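Local coordinates for protein purine nucleosidase, (IunH-1) (Sulfolobus solfataricus, PDB 3T8J) that belongs to the nucleoside hydrolase family and binds a sodium ion, at residues Pro194-Val202 with Lys297-Tyr305; Ile250-Val259 with Lys286-Asn296. All coordinates share one frame; numbering follows the deposited sequence.

Interaction 1 (Pro194-Val202 with Lys297-Tyr305); sequences PVTDEEWNV and KKSFMEKIY
A single carboxylate oxygen, Glu199 OE1, is shared between the capping box of one helix and a lysine reaching over from another. Thr196 is the N-cap residue, immediately before helix 197-202, and the box is reciprocal: Glu199 N donates to Thr196 OG1, while Thr196 N returns a bond to Glu199 OE1 (2.9 Å, N-H...O angle 168°). Lys297, in the first turn of helix 297-305, completes the arrangement. Its CG stands anti to the backbone N (chi1 -162°) and the rest of the chain is fully extended, which carries NZ across the gap between helices that run nearly parallel and whose axes come no closer than 12.5 Å. There Lys297 NZ forms a salt bridge to Glu199 OE1 at 2.6 Å, arriving on the syn side, whereas Thr196 N takes the anti side. Lys297 NZ also donates to Pro194 O at 2.7 Å, so it grips both the helix start and the loop leading into it. This pairing would be expected to favour a charged Glu199. Beside the bridge, Met301 folds back at chi2 and chi3, bringing its CE to 4.3 Å from Val195 CG2. Helix 209-227 packs against Val195 and Trp200. One turn further on, Tyr305 crosses Glu199 at about a right angle, its OH 3.6 Å from Glu199 CG, and Val202 CG1 rests 4.0 Å from Tyr305 CE1.

Interaction 2 (Ile250-Val259 with Lys286-Asn296); sequences IATRREKRFV and KPNAEIVYEIN
Val259 CG2 packs 3.8 Å from Ile291 CD1 and also touches Ala289 CB, forming an apolar patch within an antiparallel strand pair of the mixed central sheet. On the other face Ala251 CB meets both methyls of Val292. Backbone bonds join the strands, including Ile291 N to Glu255 O, and the pairing is interrupted by beta bulges; in the classic one, Asn288 and Ala289 both face Arg257. The Asn288 amide then grips Val259 twice, OD1 accepting from Val259 N (2.8 Å) and ND2 donating to Val259 O (3.0 Å). Outward from Ile291 lies Tyr293, with the Arg253 guanidinium flat over its ring, centres 4.5 Å apart and planes at 17°. At the guanidinium edge, Arg253 NE bonds Glu255 OE2, which lies in the guanidinium plane (3.1 Å); this would hold the group's rotation over the ring. Glu255 CG, in turn, touches the Tyr293 ring and sits over the centre of one face of the Arg257 guanidinium. On the opposite face, with Ala251 and Val292, the extended chain of Glu290 carries its carboxylate to Arg254. Arg254 NH1 meets Glu290 OE1 at 2.8 Å, from above the carboxylate plane, and OE1 also hydrogen-bonds Thr183 OG1 of strand 182-185.

How the interactions relate
From the N terminus, the chain passes through strand 182-185 before reaching Pro194-Val202, the first half of interaction 1. It continues through helices 209-227 and 237-246 to Ile250-Val259, turns out through strand 272-275, and returns at Lys286-Asn296 to close interaction 2. Helix 297-308 follows directly and closes the longer loop of interaction 1, so the smaller loop lies wholly within the larger. Interaction 2 builds the sheet between strands 182-185 and 272-275, whereas interaction 1 fastens the last helix to helix 197-204. Their centres lie about 23 Å apart, yet they touch: Phe300 CB packs against Ile295 CD1 at 4.1 Å, and Ser299 and Lys303 reach Ile250.

Interaction 1 (Pro194-Val202 with Lys297-Tyr305)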
loop_
_atom_site.group_PDB
_atom_site.type_symbol
_atom_site.label_atom_id
_atom_site.label_comp_id
_atom_site.label_asym_id
_atom_site.label_seq_id
_atom_site.Cartn_x
_atom_site.Cartn_y
_atom_site.Cartn_z
ATOM N N PRO A 194 18.630 23.596 19.628
ATOM C CA PRO A 194 19.176 22.788 20.717
ATOM C C PRO A 194 19.748 23.631 21.846
ATOM O O PRO A 194 20.106 24.794 21.634
ATOM C CB PRO A 194 20.302 22.022 20.044
ATOM C CG PRO A 194 20.806 22.974 19.012
ATOM C CD PRO A 194 19.536 23.640 18.473
ATOM N N VAL A 195 19.859 23.012 23.016
ATOM C CA VAL A 195 20.612 23.551 24.135
ATOM C C VAL A 195 22.120 23.376 23.859
ATOM O O VAL A 195 22.640 22.249 23.838
ATOM C CB VAL A 195 20.226 22.844 25.443
ATOM C CG1 VAL A 195 21.101 23.363 26.620
ATOM C CG2 VAL A 195 18.701 23.011 25.712
ATOM N N THR A 196 22.794 24.499 23.645
ATOM C CA THR A 196 24.203 24.533 23.230
ATOM C C THR A 196 25.138 24.216 24.390
ATOM O O THR A 196 24.729 24.227 25.550
ATOM C CB THR A 196 24.594 25.929 22.696
ATOM O OG1 THR A 196 24.485 26.892 23.744
ATOM C CG2 THR A 196 23.715 26.343 21.514
ATOM N N ASP A 197 26.405 23.945 24.074
ATOM C CA ASP A 197 27.388 23.696 25.130
ATOM C C ASP A 197 27.466 24.870 26.112
ATOM O O ASP A 197 27.583 24.645 27.312
ATOM C CB ASP A 197 28.777 23.384 24.550
ATOM C CG ASP A 197 28.888 21.955 23.967
ATOM O OD1 ASP A 197 28.091 21.056 24.336
ATOM O OD2 ASP A 197 29.814 21.727 23.148
ATOM N N GLU A 198 27.400 26.106 25.606
ATOM C CA GLU A 198 27.402 27.316 26.452
ATOM C C GLU A 198 26.243 27.311 27.449
ATOM O O GLU A 198 26.413 27.573 28.649
ATOM C CB GLU A 198 27.342 28.588 25.578
ATOM C CG GLU A 198 27.136 29.932 26.339
ATOM C CD GLU A 198 25.685 30.478 26.250
ATOM O OE1 GLU A 198 25.235 30.758 25.108
ATOM O OE2 GLU A 198 25.007 30.649 27.308
ATOM N N GLU A 199 25.057 27.004 26.941
ATOM C CA GLU A 199 23.853 26.954 27.758
ATOM C C GLU A 199 23.901 25.818 28.779
ATOM O O GLU A 199 23.530 26.004 29.931
ATOM C CB GLU A 199 22.617 26.836 26.852
ATOM C CG GLU A 199 22.379 28.110 26.049
ATOM C CD GLU A 199 21.377 27.971 24.922
ATOM O OE1 GLU A 199 21.232 26.863 24.355
ATOM O OE2 GLU A 199 20.754 28.999 24.586
ATOM N N TRP A 200 24.367 24.654 28.353
ATOM C CA TRP A 200 24.520 23.490 29.228
ATOM C C TRP A 200 25.468 23.791 30.391
ATOM O O TRP A 200 25.150 23.486 31.539
ATOM C CB TRP A 200 25.014 22.310 28.394
ATOM C CG TRP A 200 25.286 21.017 29.106
ATOM C CD1 TRP A 200 26.509 20.438 29.288
ATOM C CD2 TRP A 200 24.332 20.108 29.656
ATOM N NE1 TRP A 200 26.371 19.232 29.930
ATOM C CE2 TRP A 200 25.046 19.014 30.182
ATOM C CE3 TRP A 200 22.938 20.122 29.787
ATOM C CZ2 TRP A 200 24.419 17.942 30.803
ATOM C CZ3 TRP A 200 22.320 19.049 30.417
ATOM C CH2 TRP A 200 23.070 17.979 30.918
ATOM N N ASN A 201 26.605 24.419 30.098
ATOM C CA ASN A 201 27.560 24.815 31.147
ATOM C C ASN A 201 26.947 25.801 32.151
ATOM O O ASN A 201 27.199 25.705 33.367
ATOM C CB ASN A 201 28.845 25.395 30.528
ATOM C CG ASN A 201 29.753 24.321 29.912
ATOM O OD1 ASN A 201 29.612 23.121 30.188
ATOM N ND2 ASN A 201 30.692 24.755 29.071
ATOM N N VAL A 202 26.129 26.738 31.667
ATOM C CA VAL A 202 25.445 27.671 32.573
ATOM C C VAL A 202 24.539 26.896 33.532
ATOM O O VAL A 202 24.528 27.150 34.737
ATOM C CB VAL A 202 24.607 28.731 31.815
ATOM C CG1 VAL A 202 23.634 29.448 32.772
ATOM C CG2 VAL A 202 25.518 29.730 31.113
ATOM N N LYS A 297 14.237 31.593 20.232
ATOM C CA LYS A 297 15.045 30.763 21.130
ATOM C C LYS A 297 15.304 31.451 22.467
ATOM O O LYS A 297 15.257 30.798 23.518
ATOM C CB LYS A 297 16.391 30.372 20.517
ATOM C CG LYS A 297 16.993 29.173 21.264
ATOM C CD LYS A 297 18.452 28.919 21.049
ATOM C CE LYS A 297 18.859 27.805 22.020
ATOM N NZ LYS A 297 20.274 27.474 21.967
ATOM N N LYS A 298 15.586 32.747 22.418
ATOM C CA LYS A 298 15.903 33.505 23.621
ATOM C C LYS A 298 14.730 33.469 24.591
ATOM O O LYS A 298 14.911 33.202 25.780
ATOM C CB LYS A 298 16.255 34.951 23.268
ATOM C CG LYS A 298 16.535 35.834 24.474
ATOM C CD LYS A 298 17.099 37.175 24.046
ATOM C CE LYS A 298 17.269 38.123 25.229
ATOM N NZ LYS A 298 17.752 39.468 24.809
ATOM N N SER A 299 13.526 33.703 24.073
ATOM C CA SER A 299 12.323 33.677 24.904
ATOM C C SER A 299 12.086 32.295 25.510
ATOM O O SER A 299 11.710 32.194 26.676
ATOM C CB SER A 299 11.091 34.123 24.105
ATOM O OG SER A 299 11.197 35.479 23.726
ATOM N N PHE A 300 12.312 31.243 24.722
ATOM C CA PHE A 300 12.139 29.889 25.219
ATOM C C PHE A 300 13.110 29.594 26.360
ATOM O O PHE A 300 12.712 29.115 27.419
ATOM C CB PHE A 300 12.313 28.854 24.101
ATOM C CG PHE A 300 12.423 27.457 24.617
ATOM C CD1 PHE A 300 11.375 26.871 25.304
ATOM C CD2 PHE A 300 13.589 26.739 24.463
ATOM C CE1 PHE A 300 11.478 25.593 25.815
ATOM C CE2 PHE A 300 13.710 25.462 24.978
ATOM C CZ PHE A 300 12.654 24.883 25.665
ATOM N N MET A 301 14.385 29.909 26.163
ATOM C CA MET A 301 15.385 29.616 27.193
ATOM C C MET A 301 15.175 30.438 28.459
ATOM O O MET A 301 15.508 29.998 29.549
ATOM C CB MET A 301 16.802 29.785 26.648
ATOM C CG MET A 301 17.197 28.712 25.642
ATOM S SD MET A 301 17.121 27.018 26.280
ATOM C CE MET A 301 18.507 26.992 27.425
ATOM N N GLU A 302 14.595 31.623 28.322
ATOM C CA GLU A 302 14.221 32.398 29.506
ATOM C C GLU A 302 13.212 31.632 30.387
ATOM O O GLU A 302 13.326 31.671 31.620
ATOM C CB GLU A 302 13.700 33.785 29.108
ATOM C CG GLU A 302 14.806 34.685 28.574
ATOM C CD GLU A 302 14.331 36.079 28.158
ATOM O OE1 GLU A 302 13.101 36.290 28.024
ATOM O OE2 GLU A 302 15.196 36.969 27.971
ATOM N N LYS A 303 12.255 30.931 29.763
ATOM C CA LYS A 303 11.293 30.102 30.503
ATOM C C LYS A 303 11.999 28.936 31.181
ATOM O O LYS A 303 11.658 28.556 32.297
ATOM C CB LYS A 303 10.179 29.537 29.597
ATOM C CG LYS A 303 9.115 30.493 29.114
ATOM C CD LYS A 303 8.254 31.064 30.249
ATOM C CE LYS A 303 7.048 31.851 29.705
ATOM N NZ LYS A 303 7.391 32.630 28.444
ATOM N N ILE A 304 12.991 28.356 30.503
ATOM C CA ILE A 304 13.739 27.238 31.084
ATOM C C ILE A 304 14.576 27.683 32.306
ATOM O O ILE A 304 14.520 27.063 33.373
ATOM C CB ILE A 304 14.649 26.565 30.017
ATOM C CG1 ILE A 304 13.805 25.912 28.902
ATOM C CG2 ILE A 304 15.611 25.564 30.659
ATOM C CD1 ILE A 304 12.900 24.798 29.360
ATOM N N TYR A 305 15.343 28.755 32.171
ATOM C CA TYR A 305 16.127 29.245 33.317
ATOM C C TYR A 305 15.248 29.601 34.529
ATOM O O TYR A 305 15.620 29.348 35.682
ATOM C CB TYR A 305 16.999 30.441 32.920
ATOM C CG TYR A 305 18.086 30.129 31.910
ATOM C CD1 TYR A 305 18.967 29.068 32.101
ATOM C CD2 TYR A 305 18.261 30.926 30.783
ATOM C CE1 TYR A 305 19.978 28.788 31.172
ATOM C CE2 TYR A 305 19.266 30.662 29.863
ATOM C CZ TYR A 305 20.122 29.593 30.068
ATOM O OH TYR A 305 21.125 29.333 29.159
#

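Interaction 2 (Ile250-Val259 with Lys286-Asn296)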
loop_
_atom_site.group_PDB
_atom_site.type_symbol
_atom_site.label_atom_id
_atom_site.label_comp_id
_atom_site.label_asym_id
_atom_site.label_seq_id
_atom_site.Cartn_x
_atom_site.Cartn_y
_atom_site.Cartn_z
ATOM N N ILE A 250 6.085 32.802 21.809
ATOM C CA ILE A 250 7.325 32.029 21.620
ATOM C C ILE A 250 7.382 31.473 20.191
ATOM O O ILE A 250 8.470 31.391 19.606
ATOM C CB ILE A 250 7.500 30.945 22.709
ATOM C CG1 ILE A 250 7.719 31.632 24.066
ATOM C CG2 ILE A 250 8.685 30.000 22.370
ATOM C CD1 ILE A 250 7.697 30.728 25.268
ATOM N N ALA A 251 6.222 31.154 19.604
ATOM C CA ALA A 251 6.149 30.816 18.173
ATOM C C ALA A 251 6.210 32.092 17.326
ATOM O O ALA A 251 5.442 33.048 17.541
ATOM C CB ALA A 251 4.881 30.008 17.853
ATOM N N THR A 252 7.149 32.132 16.393
ATOM C CA THR A 252 7.355 33.327 15.566
ATOM C C THR A 252 6.916 33.185 14.096
ATOM O O THR A 252 6.843 34.189 13.373
ATOM C CB THR A 252 8.817 33.784 15.637
ATOM O OG1 THR A 252 9.659 32.677 15.319
ATOM C CG2 THR A 252 9.164 34.262 17.040
ATOM N N ARG A 253 6.623 31.967 13.653
ATOM C CA ARG A 253 6.002 31.739 12.353
ATOM C C ARG A 253 5.046 30.539 12.441
ATOM O O ARG A 253 5.421 29.490 12.949
ATOM C CB ARG A 253 7.059 31.468 11.293
ATOM C CG ARG A 253 6.531 31.504 9.882
ATOM C CD ARG A 253 7.634 31.165 8.855
ATOM N NE ARG A 253 6.996 30.364 7.841
ATOM C CZ ARG A 253 7.492 29.308 7.214
ATOM N NH1 ARG A 253 8.725 28.833 7.430
ATOM N NH2 ARG A 253 6.710 28.720 6.329
ATOM N N ARG A 254 3.809 30.720 11.981
ATOM C CA ARG A 254 2.799 29.655 11.941
ATOM C C ARG A 254 2.097 29.654 10.578
ATOM O O ARG A 254 1.934 30.721 9.975
ATOM C CB ARG A 254 1.739 29.865 13.035
ATOM C CG ARG A 254 2.286 30.004 14.457
ATOM C CD ARG A 254 1.188 29.761 15.479
ATOM N NE ARG A 254 1.452 30.356 16.782
ATOM C CZ ARG A 254 0.687 30.177 17.863
ATOM N NH1 ARG A 254 -0.414 29.416 17.809
ATOM N NH2 ARG A 254 1.010 30.782 18.998
ATOM N N GLU A 255 1.675 28.483 10.111
ATOM C CA GLU A 255 0.889 28.351 8.876
ATOM C C GLU A 255 -0.235 27.360 9.096
ATOM O O GLU A 255 -0.014 26.288 9.648
ATOM C CB GLU A 255 1.744 27.785 7.734
ATOM C CG GLU A 255 3.086 28.487 7.498
ATOM C CD GLU A 255 2.965 29.877 6.907
ATOM O OE1 GLU A 255 1.861 30.286 6.450
ATOM O OE2 GLU A 255 4.002 30.587 6.891
ATOM N N LYS A 256 -1.434 27.667 8.634
ATOM C CA LYS A 256 -2.508 26.691 8.671
ATOM C C LYS A 256 -2.471 25.882 7.378
ATOM O O LYS A 256 -2.589 26.436 6.277
ATOM C CB LYS A 256 -3.860 27.387 8.829
ATOM C CG LYS A 256 -4.047 28.002 10.207
ATOM C CD LYS A 256 -5.477 28.522 10.419
ATOM C CE LYS A 256 -5.684 28.999 11.848
ATOM N NZ LYS A 256 -7.069 29.557 12.064
ATOM N N ARG A 257 -2.320 24.567 7.514
ATOM C CA ARG A 257 -2.132 23.688 6.365
ATOM C C ARG A 257 -2.940 22.408 6.501
ATOM O O ARG A 257 -3.540 22.174 7.556
ATOM C CB ARG A 257 -0.626 23.435 6.186
ATOM C CG ARG A 257 -0.004 24.644 5.454
ATOM C CD ARG A 257 1.479 24.652 5.343
ATOM N NE ARG A 257 1.942 25.846 4.654
ATOM C CZ ARG A 257 3.227 26.174 4.469
ATOM N NH1 ARG A 257 4.207 25.402 4.929
ATOM N NH2 ARG A 257 3.530 27.279 3.799
ATOM N N PHE A 258 -2.973 21.594 5.442
ATOM C CA PHE A 258 -3.677 20.325 5.443
ATOM C C PHE A 258 -2.651 19.188 5.611
ATOM O O PHE A 258 -1.769 19.012 4.747
ATOM C CB PHE A 258 -4.505 20.126 4.160
ATOM C CG PHE A 258 -5.175 18.778 4.073
ATOM C CD1 PHE A 258 -6.158 18.420 4.972
ATOM C CD2 PHE A 258 -4.842 17.887 3.062
ATOM C CE1 PHE A 258 -6.774 17.185 4.895
ATOM C CE2 PHE A 258 -5.455 16.659 2.978
ATOM C CZ PHE A 258 -6.410 16.302 3.896
ATOM N N VAL A 259 -2.765 18.472 6.728
ATOM C CA VAL A 259 -1.807 17.396 7.104
ATOM C C VAL A 259 -2.477 16.036 6.919
ATOM O O VAL A 259 -3.566 15.799 7.462
ATOM C CB VAL A 259 -1.378 17.528 8.555
ATOM C CG1 VAL A 259 -0.374 16.388 8.906
ATOM C CG2 VAL A 259 -0.749 18.907 8.842
ATOM N N LYS A 286 -8.800 22.505 2.695
ATOM C CA LYS A 286 -9.293 22.717 4.033
ATOM C C LYS A 286 -8.194 22.411 5.048
ATOM O O LYS A 286 -7.892 21.247 5.275
ATOM C CB LYS A 286 -10.491 21.803 4.290
ATOM C CG LYS A 286 -11.636 22.001 3.314
ATOM C CD LYS A 286 -12.619 20.839 3.452
ATOM C CE LYS A 286 -13.798 21.026 2.520
ATOM N NZ LYS A 286 -14.703 19.833 2.605
ATOM N N PRO A 287 -7.594 23.446 5.633
ATOM C CA PRO A 287 -6.574 23.124 6.649
ATOM C C PRO A 287 -7.146 22.390 7.856
ATOM O O PRO A 287 -8.283 22.607 8.253
ATOM C CB PRO A 287 -6.054 24.484 7.082
ATOM C CG PRO A 287 -7.067 25.469 6.647
ATOM C CD PRO A 287 -7.723 24.896 5.431
ATOM N N ASN A 288 -6.325 21.531 8.461
ATOM C CA ASN A 288 -6.695 20.827 9.686
ATOM C C ASN A 288 -5.704 21.036 10.839
ATOM O O ASN A 288 -5.919 20.502 11.932
ATOM C CB ASN A 288 -6.940 19.323 9.430
ATOM C CG ASN A 288 -5.724 18.612 8.930
ATOM O OD1 ASN A 288 -4.746 19.255 8.619
ATOM N ND2 ASN A 288 -5.779 17.264 8.838
ATOM N N ALA A 289 -4.667 21.833 10.649
ATOM C CA ALA A 289 -3.686 22.072 11.717
ATOM C C ALA A 289 -2.933 23.351 11.499
ATOM O O ALA A 289 -2.619 23.702 10.364
ATOM C CB ALA A 289 -2.694 20.906 11.826
ATOM N N GLU A 290 -2.644 24.050 12.587
ATOM C CA GLU A 290 -1.765 25.195 12.559
ATOM C C GLU A 290 -0.392 24.680 12.919
ATOM O O GLU A 290 -0.220 24.136 14.010
ATOM C CB GLU A 290 -2.199 26.239 13.556
ATOM C CG GLU A 290 -1.370 27.473 13.544
ATOM C CD GLU A 290 -1.868 28.470 14.579
ATOM O OE1 GLU A 290 -1.876 28.117 15.794
ATOM O OE2 GLU A 290 -2.241 29.576 14.164
ATOM N N ILE A 291 0.559 24.861 12.029
ATOM C CA ILE A 291 1.903 24.308 12.218
ATOM C C ILE A 291 2.878 25.427 12.593
ATOM O O ILE A 291 2.914 26.477 11.960
ATOM C CB ILE A 291 2.391 23.584 10.936
ATOM C CG1 ILE A 291 1.355 22.550 10.480
ATOM C CG2 ILE A 291 3.813 23.016 11.144
ATOM C CD1 ILE A 291 1.764 21.752 9.183
ATOM N N VAL A 292 3.691 25.192 13.633
ATOM C CA VAL A 292 4.730 26.133 14.043
ATOM C C VAL A 292 6.009 25.842 13.262
ATOM O O VAL A 292 6.515 24.714 13.290
ATOM C CB VAL A 292 4.999 26.037 15.559
ATOM C CG1 VAL A 292 6.203 26.903 15.970
ATOM C CG2 VAL A 292 3.722 26.419 16.342
ATOM N N TYR A 293 6.520 26.844 12.551
ATOM C CA TYR A 293 7.712 26.687 11.716
ATOM C C TYR A 293 8.959 27.367 12.287
ATOM O O TYR A 293 10.068 27.028 11.878
ATOM C CB TYR A 293 7.433 27.192 10.282
ATOM C CG TYR A 293 6.672 26.198 9.419
ATOM C CD1 TYR A 293 5.276 26.204 9.319
ATOM C CD2 TYR A 293 7.353 25.214 8.712
ATOM C CE1 TYR A 293 4.607 25.265 8.506
ATOM C CE2 TYR A 293 6.688 24.281 7.909
ATOM C CZ TYR A 293 5.308 24.300 7.827
ATOM O OH TYR A 293 4.676 23.346 7.023
ATOM N N GLU A 294 8.793 28.321 13.208
ATOM C CA GLU A 294 9.912 29.030 13.844
ATOM C C GLU A 294 9.547 29.444 15.282
ATOM O O GLU A 294 8.360 29.660 15.587
ATOM C CB GLU A 294 10.300 30.292 13.036
ATOM C CG GLU A 294 10.705 30.067 11.566
ATOM C CD GLU A 294 11.011 31.371 10.820
ATOM O OE1 GLU A 294 11.465 32.357 11.449
ATOM O OE2 GLU A 294 10.788 31.397 9.590
ATOM N N ILE A 295 10.564 29.544 16.142
ATOM C CA ILE A 295 10.417 30.042 17.516
ATOM C C ILE A 295 11.483 31.109 17.819
ATOM O O ILE A 295 12.459 31.265 17.084
ATOM C CB ILE A 295 10.477 28.920 18.609
ATOM C CG1 ILE A 295 11.908 28.453 18.878
ATOM C CG2 ILE A 295 9.593 27.713 18.230
ATOM C CD1 ILE A 295 12.054 27.677 20.143
ATOM N N ASN A 296 11.239 31.843 18.898
ATOM C CA ASN A 296 12.214 32.749 19.499
ATOM C C ASN A 296 12.996 31.975 20.558
ATOM O O ASN A 296 12.478 31.706 21.646
ATOM C CB ASN A 296 11.483 33.957 20.114
ATOM C CG ASN A 296 12.439 35.021 20.643
ATOM O OD1 ASN A 296 13.465 34.715 21.252
ATOM N ND2 ASN A 296 12.098 36.285 20.412
#